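Local coordinates for protein SsfX3 (Streptomyces sp. SF2575, PDB 3SKV) that probably transfers a salicylyl group onto a tetracycline intermediate in a tetracycline biosynthetic pathway, using a GDSL/SGNH-type acyltransferase domain, at residues L283-Y293 against N329-G340; L270-R278 against L321-V330. The protein carries 1 engineered substitution. All blocks are in the same frame, centred on the assembly; numbering follows the deposited sequence.

Contact 1: L283-Y293 against N329-G340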
loop_
_atom_site.group_PDB
_atom_site.type_symbol
_atom_site.label_atom_id
_atom_site.label_comp_id
_atom_site.label_asym_id
_atom_site.label_seq_id
_atom_site.Cartn_x
_atom_site.Cartn_y
_atom_site.Cartn_z
ATOM N N LEU A 283 10.136 -16.614 12.192
ATOM C CA LEU A 283 11.211 -15.734 12.667
ATOM C C LEU A 283 11.186 -14.317 12.067
ATOM O O LEU A 283 11.965 -13.454 12.484
ATOM C CB LEU A 283 12.572 -16.412 12.366
ATOM C CG LEU A 283 13.270 -17.356 13.389
ATOM C CD1 LEU A 283 12.330 -17.989 14.445
ATOM C CD2 LEU A 283 14.040 -18.431 12.648
ATOM N N THR A 284 10.313 -14.089 11.091
ATOM C CA THR A 284 10.169 -12.797 10.425
ATOM C C THR A 284 9.816 -11.699 11.431
ATOM O O THR A 284 8.893 -11.890 12.234
ATOM C CB THR A 284 9.085 -12.912 9.329
ATOM O OG1 THR A 284 9.449 -13.968 8.447
ATOM C CG2 THR A 284 8.868 -11.608 8.536
ATOM N N PRO A 285 10.510 -10.535 11.394
ATOM C CA PRO A 285 10.133 -9.438 12.311
ATOM C C PRO A 285 8.709 -8.950 12.041
ATOM O O PRO A 285 8.380 -8.581 10.916
ATOM C CB PRO A 285 11.173 -8.332 12.004
ATOM C CG PRO A 285 12.235 -8.976 11.193
ATOM C CD PRO A 285 11.633 -10.141 10.510
ATOM N N ILE A 286 7.855 -9.012 13.070
ATOM C CA ILE A 286 6.474 -8.534 13.040
ATOM C C ILE A 286 6.425 -7.307 13.939
ATOM O O ILE A 286 6.770 -7.375 15.136
ATOM C CB ILE A 286 5.416 -9.600 13.456
ATOM C CG1 ILE A 286 5.405 -10.816 12.482
ATOM C CG2 ILE A 286 4.003 -8.945 13.543
ATOM C CD1 ILE A 286 4.554 -11.954 12.976
ATOM N N VAL A 287 6.035 -6.177 13.348
ATOM C CA VAL A 287 5.921 -4.914 14.046
ATOM C C VAL A 287 4.462 -4.646 14.302
ATOM O O VAL A 287 3.662 -4.483 13.379
ATOM C CB VAL A 287 6.646 -3.775 13.296
ATOM C CG1 VAL A 287 6.497 -2.474 14.033
ATOM C CG2 VAL A 287 8.113 -4.115 13.105
ATOM N N LEU A 288 4.121 -4.653 15.578
ATOM C CA LEU A 288 2.778 -4.420 16.101
ATOM C C LEU A 288 2.637 -2.944 16.419
ATOM O O LEU A 288 3.202 -2.429 17.396
ATOM C CB LEU A 288 2.607 -5.270 17.347
ATOM C CG LEU A 288 1.628 -6.412 17.235
ATOM C CD1 LEU A 288 1.733 -7.170 15.901
ATOM C CD2 LEU A 288 1.764 -7.327 18.404
ATOM N N GLY A 289 1.949 -2.265 15.525
ATOM C CA GLY A 289 1.771 -0.830 15.617
ATOM C C GLY A 289 0.451 -0.418 16.207
ATOM O O GLY A 289 -0.600 -0.876 15.772
ATOM N N SER A 290 0.505 0.451 17.210
ATOM C CA SER A 290 -0.700 1.025 17.765
ATOM C C SER A 290 -1.054 2.133 16.802
ATOM O O SER A 290 -0.179 2.655 16.101
ATOM C CB SER A 290 -0.467 1.576 19.171
ATOM O OG SER A 290 0.593 2.508 19.196
ATOM N N SER A 291 -2.317 2.481 16.745
ATOM C CA SER A 291 -2.747 3.550 15.866
ATOM C C SER A 291 -2.010 4.894 16.066
ATOM O O SER A 291 -1.654 5.324 17.182
ATOM C CB SER A 291 -4.250 3.733 15.977
ATOM O OG SER A 291 -4.867 2.581 15.424
ATOM N N VAL A 292 -1.759 5.526 14.939
ATOM C CA VAL A 292 -1.180 6.857 14.804
ATOM C C VAL A 292 -2.189 7.894 15.428
ATOM O O VAL A 292 -3.369 7.587 15.587
ATOM C CB VAL A 292 -0.954 6.957 13.271
ATOM C CG1 VAL A 292 -1.541 8.192 12.615
ATOM C CG2 VAL A 292 0.501 6.706 12.895
ATOM N N TYR A 293 -1.731 9.071 15.829
ATOM C CA TYR A 293 -2.635 10.055 16.395
ATOM C C TYR A 293 -3.620 10.614 15.346
ATOM O O TYR A 293 -3.222 11.096 14.277
ATOM C CB TYR A 293 -1.859 11.187 17.096
ATOM C CG TYR A 293 -2.725 12.327 17.597
ATOM C CD1 TYR A 293 -3.372 12.250 18.827
ATOM C CD2 TYR A 293 -2.877 13.496 16.852
ATOM C CE1 TYR A 293 -4.157 13.308 19.302
ATOM C CE2 TYR A 293 -3.685 14.539 17.298
ATOM C CZ TYR A 293 -4.325 14.438 18.523
ATOM O OH TYR A 293 -5.089 15.475 18.984
ATOM N N ASN A 329 10.844 -12.102 17.864
ATOM C CA ASN A 329 10.653 -11.312 16.664
ATOM C C ASN A 329 9.358 -10.525 16.561
ATOM O O ASN A 329 8.974 -10.128 15.468
ATOM C CB ASN A 329 10.990 -12.152 15.439
ATOM C CG ASN A 329 12.430 -12.644 15.486
ATOM O OD1 ASN A 329 13.374 -11.852 15.408
ATOM N ND2 ASN A 329 12.633 -13.947 15.704
ATOM N N VAL A 330 8.695 -10.279 17.693
ATOM C CA VAL A 330 7.487 -9.443 17.761
ATOM C C VAL A 330 7.912 -8.143 18.465
ATOM O O VAL A 330 8.610 -8.207 19.464
ATOM C CB VAL A 330 6.244 -10.097 18.424
ATOM C CG1 VAL A 330 5.070 -9.123 18.436
ATOM C CG2 VAL A 330 5.824 -11.323 17.662
ATOM N N HIS A 331 7.553 -6.976 17.900
ATOM C CA HIS A 331 7.976 -5.680 18.445
ATOM C C HIS A 331 6.851 -4.700 18.462
ATOM O O HIS A 331 5.995 -4.718 17.580
ATOM C CB HIS A 331 9.090 -5.082 17.600
ATOM C CG HIS A 331 10.234 -6.017 17.343
ATOM N ND1 HIS A 331 11.256 -6.176 18.257
ATOM C CD2 HIS A 331 10.491 -6.791 16.266
ATOM C CE1 HIS A 331 12.092 -7.048 17.717
ATOM N NE2 HIS A 331 11.685 -7.427 16.507
ATOM N N TYR A 332 6.855 -3.819 19.465
ATOM C CA TYR A 332 5.832 -2.795 19.546
ATOM C C TYR A 332 6.316 -1.464 18.959
ATOM O O TYR A 332 7.402 -1.007 19.288
ATOM C CB TYR A 332 5.341 -2.636 20.980
ATOM C CG TYR A 332 4.397 -1.465 21.142
ATOM C CD1 TYR A 332 3.123 -1.476 20.556
ATOM C CD2 TYR A 332 4.791 -0.316 21.836
ATOM C CE1 TYR A 332 2.258 -0.381 20.678
ATOM C CE2 TYR A 332 3.928 0.771 21.982
ATOM C CZ TYR A 332 2.676 0.751 21.369
ATOM O OH TYR A 332 1.834 1.834 21.519
ATOM N N LEU A 333 5.522 -0.866 18.080
ATOM C CA LEU A 333 5.757 0.439 17.455
ATOM C C LEU A 333 4.668 1.392 17.925
ATOM O O LEU A 333 3.497 1.208 17.595
ATOM C CB LEU A 333 5.734 0.337 15.910
ATOM C CG LEU A 333 6.177 1.558 15.097
ATOM C CD1 LEU A 333 7.650 1.769 15.279
ATOM C CD2 LEU A 333 5.860 1.401 13.592
ATOM N N ASP A 334 5.053 2.397 18.712
ATOM C CA ASP A 334 4.129 3.393 19.233
ATOM C C ASP A 334 3.770 4.363 18.090
ATOM O O ASP A 334 4.655 5.034 17.564
ATOM C CB ASP A 334 4.809 4.115 20.412
ATOM C CG ASP A 334 3.988 5.105 21.227
ATOM O OD1 ASP A 334 2.746 5.209 20.985
ATOM O OD2 ASP A 334 4.580 5.760 22.130
ATOM N N GLY A 335 2.487 4.381 17.688
ATOM C CA GLY A 335 1.975 5.265 16.634
ATOM C C GLY A 335 2.098 6.751 16.962
ATOM O O GLY A 335 2.174 7.580 16.063
ATOM N N MET A 336 2.097 7.094 18.262
ATOM C CA MET A 336 2.306 8.446 18.790
ATOM C C MET A 336 3.769 8.845 18.572
ATOM O O MET A 336 4.058 10.033 18.490
ATOM C CB MET A 336 1.963 8.531 20.288
ATOM C CG MET A 336 0.560 8.060 20.612
ATOM S SD MET A 336 -0.743 9.152 19.998
ATOM C CE MET A 336 -0.910 10.222 21.400
ATOM N N ARG A 337 4.690 7.861 18.461
ATOM C CA ARG A 337 6.105 8.162 18.145
ATOM C C ARG A 337 6.250 8.340 16.630
ATOM O O ARG A 337 6.973 9.232 16.183
ATOM C CB ARG A 337 7.079 7.111 18.697
ATOM C CG ARG A 337 7.090 7.082 20.232
ATOM C CD ARG A 337 8.176 6.182 20.802
ATOM N NE ARG A 337 9.472 6.469 20.186
ATOM C CZ ARG A 337 10.289 7.437 20.587
ATOM N NH1 ARG A 337 9.978 8.183 21.640
ATOM N NH2 ARG A 337 11.432 7.658 19.947
ATOM N N VAL A 338 5.478 7.572 15.841
ATOM C CA VAL A 338 5.490 7.722 14.387
ATOM C C VAL A 338 4.772 9.014 13.938
ATOM O O VAL A 338 5.340 9.806 13.188
ATOM C CB VAL A 338 5.104 6.423 13.616
ATOM C CG1 VAL A 338 5.068 6.638 12.107
ATOM C CG2 VAL A 338 6.092 5.315 13.935
ATOM N N TRP A 339 3.569 9.245 14.440
ATOM C CA TRP A 339 2.785 10.411 14.086
ATOM C C TRP A 339 1.926 10.816 15.283
ATOM O O TRP A 339 0.811 10.327 15.443
ATOM C CB TRP A 339 1.918 10.051 12.863
ATOM C CG TRP A 339 1.159 11.207 12.296
ATOM C CD1 TRP A 339 -0.088 11.618 12.649
ATOM C CD2 TRP A 339 1.614 12.119 11.285
ATOM N NE1 TRP A 339 -0.450 12.726 11.914
ATOM C CE2 TRP A 339 0.567 13.041 11.051
ATOM C CE3 TRP A 339 2.811 12.246 10.551
ATOM C CZ2 TRP A 339 0.667 14.066 10.105
ATOM C CZ3 TRP A 339 2.898 13.243 9.599
ATOM C CH2 TRP A 339 1.838 14.147 9.390
ATOM N N GLY A 340 2.457 11.675 16.132
ATOM C CA GLY A 340 1.761 12.094 17.344
ATOM C C GLY A 340 1.047 13.432 17.296
ATOM O O GLY A 340 0.957 14.060 16.226
HETATM O O HOH W 1 2.440 2.436 14.899
#
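From Ile286 beside Val330 onward, segments 286-290 and 330-333 pair as adjacent parallel strands, their short axes 4.5 Å apart and 28° from parallel. Five backbone hydrogen bonds zip them together, from Ile286 N to Asn329 O at one end to Ser290 N on Leu333 O at the other. The tight part is buried. On one sheet face, CG1 of Val287 presses on CB of Leu333 at 3.5 Å, put there by a first torsion (179°) that sets this methyl anti to the backbone N. On the other, CD2 of Leu288 meets CG1 of Val330. Ser290 OG shares a 2.7 Å hydrogen bond with Tyr332 OH and accepts a nearly straight one (175°) from Gly335 N, in the first turn of helix 335-338. A phenylalanine in place of Tyr332 would probably leave Ser290 OG without its hydroxyl mate and freer to turn. Val292 lays CG2 against CB of Trp339, 3.6 Å away, while Tyr293 N bonds to Trp339 O. Tyr293 is well covered, though its ring is partly exposed; SD of Met336 lies at the ring edge in a Met-aromatic contact. The exposed Leu283 end is looser: CB stands 4.1 Å from ND2 of Asn329, although Leu283 O sits close to the amide carbon. Strand 330-333 forms one edge of the five-stranded parallel sheet, and 286-290 separates it from 247-252; helix 308-324, which packs on Tyr332, joins the two strands as a beta-alpha-beta unit, while helix 361-377 packs on Val287 and Leu333 on the other face.

Contact 2: L270-R278 against L321-V330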
loop_
_atom_site.group_PDB
_atom_site.type_symbol
_atom_site.label_atom_id
_atom_site.label_comp_id
_atom_site.label_asym_id
_atom_site.label_seq_id
_atom_site.Cartn_x
_atom_site.Cartn_y
_atom_site.Cartn_z
ATOM N N LEU A 270 -5.944 -10.138 17.914
ATOM C CA LEU A 270 -4.567 -9.738 17.610
ATOM C C LEU A 270 -3.583 -10.896 17.842
ATOM O O LEU A 270 -2.739 -11.185 16.975
ATOM C CB LEU A 270 -4.192 -8.481 18.413
ATOM C CG LEU A 270 -2.834 -7.825 18.126
ATOM C CD1 LEU A 270 -2.534 -7.709 16.599
ATOM C CD2 LEU A 270 -2.713 -6.487 18.843
ATOM N N VAL A 271 -3.724 -11.590 18.984
ATOM C CA VAL A 271 -2.922 -12.780 19.308
ATOM C C VAL A 271 -3.130 -13.819 18.176
ATOM O O VAL A 271 -2.154 -14.251 17.550
ATOM C CB VAL A 271 -3.263 -13.341 20.706
ATOM C CG1 VAL A 271 -2.824 -14.792 20.846
ATOM C CG2 VAL A 271 -2.661 -12.473 21.807
ATOM N N GLY A 272 -4.396 -14.116 17.872
ATOM C CA GLY A 272 -4.780 -15.035 16.804
ATOM C C GLY A 272 -4.193 -14.648 15.468
ATOM O O GLY A 272 -3.626 -15.491 14.774
ATOM N N PHE A 273 -4.258 -13.351 15.140
ATOM C CA PHE A 273 -3.712 -12.777 13.901
ATOM C C PHE A 273 -2.225 -13.079 13.703
ATOM O O PHE A 273 -1.833 -13.574 12.638
ATOM C CB PHE A 273 -3.989 -11.276 13.849
ATOM C CG PHE A 273 -4.010 -10.665 12.466
ATOM C CD1 PHE A 273 -5.199 -10.579 11.738
ATOM C CD2 PHE A 273 -2.872 -10.069 11.938
ATOM C CE1 PHE A 273 -5.230 -9.957 10.479
ATOM C CE2 PHE A 273 -2.901 -9.464 10.669
ATOM C CZ PHE A 273 -4.080 -9.432 9.941
ATOM N N VAL A 274 -1.396 -12.802 14.743
ATOM C CA VAL A 274 0.061 -13.049 14.740
ATOM C C VAL A 274 0.352 -14.557 14.635
ATOM O O VAL A 274 1.219 -14.949 13.850
ATOM C CB VAL A 274 0.729 -12.417 15.982
ATOM C CG1 VAL A 274 2.160 -12.918 16.196
ATOM C CG2 VAL A 274 0.695 -10.902 15.897
ATOM N N GLN A 275 -0.367 -15.399 15.421
ATOM C CA GLN A 275 -0.171 -16.843 15.418
ATOM C C GLN A 275 -0.362 -17.482 14.063
ATOM O O GLN A 275 0.389 -18.403 13.733
ATOM C CB GLN A 275 -1.026 -17.520 16.487
ATOM C CG GLN A 275 -0.620 -17.153 17.931
ATOM C CD GLN A 275 0.874 -17.077 18.168
ATOM O OE1 GLN A 275 1.458 -15.995 18.218
ATOM N NE2 GLN A 275 1.525 -18.215 18.288
ATOM N N ILE A 276 -1.361 -17.004 13.272
ATOM C CA ILE A 276 -1.640 -17.485 11.920
ATOM C C ILE A 276 -0.436 -17.158 11.021
ATOM O O ILE A 276 0.014 -18.015 10.266
ATOM C CB ILE A 276 -2.974 -16.893 11.346
ATOM C CG1 ILE A 276 -4.207 -17.470 12.086
ATOM C CG2 ILE A 276 -3.081 -17.104 9.793
ATOM C CD1 ILE A 276 -5.495 -16.573 11.930
ATOM N N ILE A 277 0.084 -15.927 11.113
ATOM C CA ILE A 277 1.237 -15.464 10.325
ATOM C C ILE A 277 2.480 -16.329 10.641
ATOM O O ILE A 277 3.197 -16.746 9.723
ATOM C CB ILE A 277 1.488 -13.965 10.650
ATOM C CG1 ILE A 277 0.361 -13.060 10.055
ATOM C CG2 ILE A 277 2.897 -13.535 10.212
ATOM C CD1 ILE A 277 0.380 -11.564 10.576
ATOM N N ARG A 278 2.696 -16.604 11.956
ATOM C CA ARG A 278 3.815 -17.351 12.489
ATOM C C ARG A 278 3.887 -18.795 12.016
ATOM O O ARG A 278 4.963 -19.400 12.107
ATOM C CB ARG A 278 3.863 -17.267 14.023
ATOM C CG ARG A 278 4.446 -15.956 14.544
ATOM C CD ARG A 278 5.956 -16.023 14.650
ATOM N NE ARG A 278 6.490 -14.755 15.141
ATOM C CZ ARG A 278 7.119 -13.837 14.407
ATOM N NH1 ARG A 278 7.314 -14.032 13.105
ATOM N NH2 ARG A 278 7.551 -12.714 14.967
ATOM N N LEU A 321 3.073 -9.910 25.879
ATOM C CA LEU A 321 2.645 -11.288 26.111
ATOM C C LEU A 321 3.329 -12.269 25.150
ATOM O O LEU A 321 3.883 -13.266 25.592
ATOM C CB LEU A 321 1.112 -11.382 26.055
ATOM C CG LEU A 321 0.510 -12.782 26.209
ATOM C CD1 LEU A 321 0.364 -13.166 27.649
ATOM C CD2 LEU A 321 -0.802 -12.911 25.462
ATOM N N LEU A 322 3.340 -11.958 23.850
ATOM C CA LEU A 322 3.993 -12.776 22.831
ATOM C C LEU A 322 5.511 -12.889 23.081
ATOM O O LEU A 322 6.066 -13.990 23.011
ATOM C CB LEU A 322 3.706 -12.185 21.445
ATOM C CG LEU A 322 2.480 -12.670 20.654
ATOM C CD1 LEU A 322 1.377 -13.188 21.543
ATOM C CD2 LEU A 322 1.975 -11.593 19.776
ATOM N N ARG A 323 6.155 -11.760 23.411
ATOM C CA ARG A 323 7.575 -11.636 23.740
ATOM C C ARG A 323 7.920 -12.476 24.983
ATOM O O ARG A 323 8.820 -13.314 24.897
ATOM C CB ARG A 323 7.944 -10.146 23.960
ATOM C CG ARG A 323 9.451 -9.822 23.976
ATOM C CD ARG A 323 9.711 -8.350 23.642
ATOM N NE ARG A 323 11.057 -8.098 23.101
ATOM C CZ ARG A 323 11.319 -7.326 22.045
ATOM N NH1 ARG A 323 10.332 -6.741 21.378
ATOM N NH2 ARG A 323 12.570 -7.153 21.634
ATOM N N LYS A 324 7.163 -12.291 26.106
ATOM C CA LYS A 324 7.337 -12.961 27.400
ATOM C C LYS A 324 7.330 -14.500 27.252
ATOM O O LYS A 324 8.098 -15.201 27.914
ATOM C CB LYS A 324 6.233 -12.504 28.366
ATOM C CG LYS A 324 6.351 -13.057 29.772
ATOM C CD LYS A 324 5.089 -12.850 30.559
ATOM C CE LYS A 324 4.736 -14.119 31.274
ATOM N NZ LYS A 324 3.412 -14.015 31.933
ATOM N N HIS A 325 6.487 -15.013 26.372
ATOM C CA HIS A 325 6.410 -16.438 26.149
ATOM C C HIS A 325 7.238 -16.963 24.949
ATOM O O HIS A 325 6.894 -17.998 24.372
ATOM C CB HIS A 325 4.968 -16.896 26.100
ATOM C CG HIS A 325 4.189 -16.617 27.338
ATOM N ND1 HIS A 325 3.592 -15.387 27.547
ATOM C CD2 HIS A 325 3.991 -17.393 28.428
ATOM C CE1 HIS A 325 3.014 -15.465 28.734
ATOM N NE2 HIS A 325 3.247 -16.643 29.317
ATOM N N GLY A 326 8.323 -16.263 24.606
ATOM C CA GLY A 326 9.280 -16.733 23.617
ATOM C C GLY A 326 9.417 -16.110 22.248
ATOM O O GLY A 326 10.359 -16.481 21.542
ATOM N N ASP A 327 8.499 -15.216 21.818
ATOM C CA ASP A 327 8.617 -14.639 20.484
ATOM C C ASP A 327 9.576 -13.455 20.491
ATOM O O ASP A 327 9.216 -12.349 20.903
ATOM C CB ASP A 327 7.256 -14.282 19.887
ATOM C CG ASP A 327 7.220 -14.220 18.365
ATOM O OD1 ASP A 327 8.271 -13.904 17.744
ATOM O OD2 ASP A 327 6.122 -14.402 17.798
ATOM N N GLN A 328 10.809 -13.704 20.036
ATOM C CA GLN A 328 11.891 -12.718 19.976
ATOM C C GLN A 328 11.763 -11.788 18.781
ATOM O O GLN A 328 12.453 -10.768 18.717
ATOM C CB GLN A 328 13.253 -13.431 19.958
ATOM C CG GLN A 328 13.441 -14.293 21.188
ATOM C CD GLN A 328 14.795 -14.892 21.263
ATOM O OE1 GLN A 328 14.992 -16.072 20.947
ATOM N NE2 GLN A 328 15.748 -14.096 21.737
ATOM N N ASN A 329 10.844 -12.102 17.864
ATOM C CA ASN A 329 10.653 -11.312 16.664
ATOM C C ASN A 329 9.358 -10.525 16.561
ATOM O O ASN A 329 8.974 -10.128 15.468
ATOM C CB ASN A 329 10.990 -12.152 15.439
ATOM C CG ASN A 329 12.430 -12.644 15.486
ATOM O OD1 ASN A 329 13.374 -11.852 15.408
ATOM N ND2 ASN A 329 12.633 -13.947 15.704
ATOM N N VAL A 330 8.695 -10.279 17.693
ATOM C CA VAL A 330 7.487 -9.443 17.761
ATOM C C VAL A 330 7.912 -8.143 18.465
ATOM O O VAL A 330 8.610 -8.207 19.464
ATOM C CB VAL A 330 6.244 -10.097 18.424
ATOM C CG1 VAL A 330 5.070 -9.123 18.436
ATOM C CG2 VAL A 330 5.824 -11.323 17.662
HETATM O O HOH W 2 4.114 -15.504 19.271
#
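The guanidinium of Arg278 receives Asp327 OD2 at its edge, in its plane, and Asn329 O also lies at the edge, 3.0 Å from NH2; CG2 of Val330 approaches NH2 obliquely. The bond from NE to OD2 of Asp327 is short (2.7 Å) and nearly straight (174°), on the syn side of the carboxylate, whereas NH2 to OD1 of Asp327 is weak. Because the two planes are turned 52° apart, this salt bridge is not a flat two-pronged pair. A bend at chi2 (-87°) curls the arginine chain to bring NE to the acid. Asp327 is held from its own side too: OD1 accepts from Asn329 N in an Asx turn, and a water links OD2 to OE1 of Gln275. Beside this polar end the packing is apolar, with Val274 and Leu322 meeting tip to tip, CG1 to CD2 at 3.8 Å, and CG2 of Val271 reaching CD1 of Leu322 and CD2 of Leu321. Gly326, with positive phi, closes helix 308-324 in a Schellman motif, after which the chain turns back past Arg278. Helices 266-278 and 308-324 thus lie side by side over one face of the parallel sheet, where Val274 of helix 266-278 touches Leu288 of strand 286-290.

In the fold
Contacts 1 and 2, whose centres are about 14 Å apart, share Asn329 and Val330, the residues that carry the chain from the turn after helix 308-324 into strand 330-333. Their segments alternate in sequence: helix 266-278, strand 286-290, helix 308-324, strand 330-333. Arg278 joins them physically, NH1 lying 2.8 Å from Thr284 O in a probable hydrogen bond, and CD1 of Ile286 packs 3.6 Å from CG2 of Ile277. Contact 1 joins the last two strands of the sheet, and contact 2 joins two of the helices that pack beside them, together with the turn leading into the edge strand. Both belong to the GDSL-like part of the chain, in the scaffold of the probable acyltransferase domain.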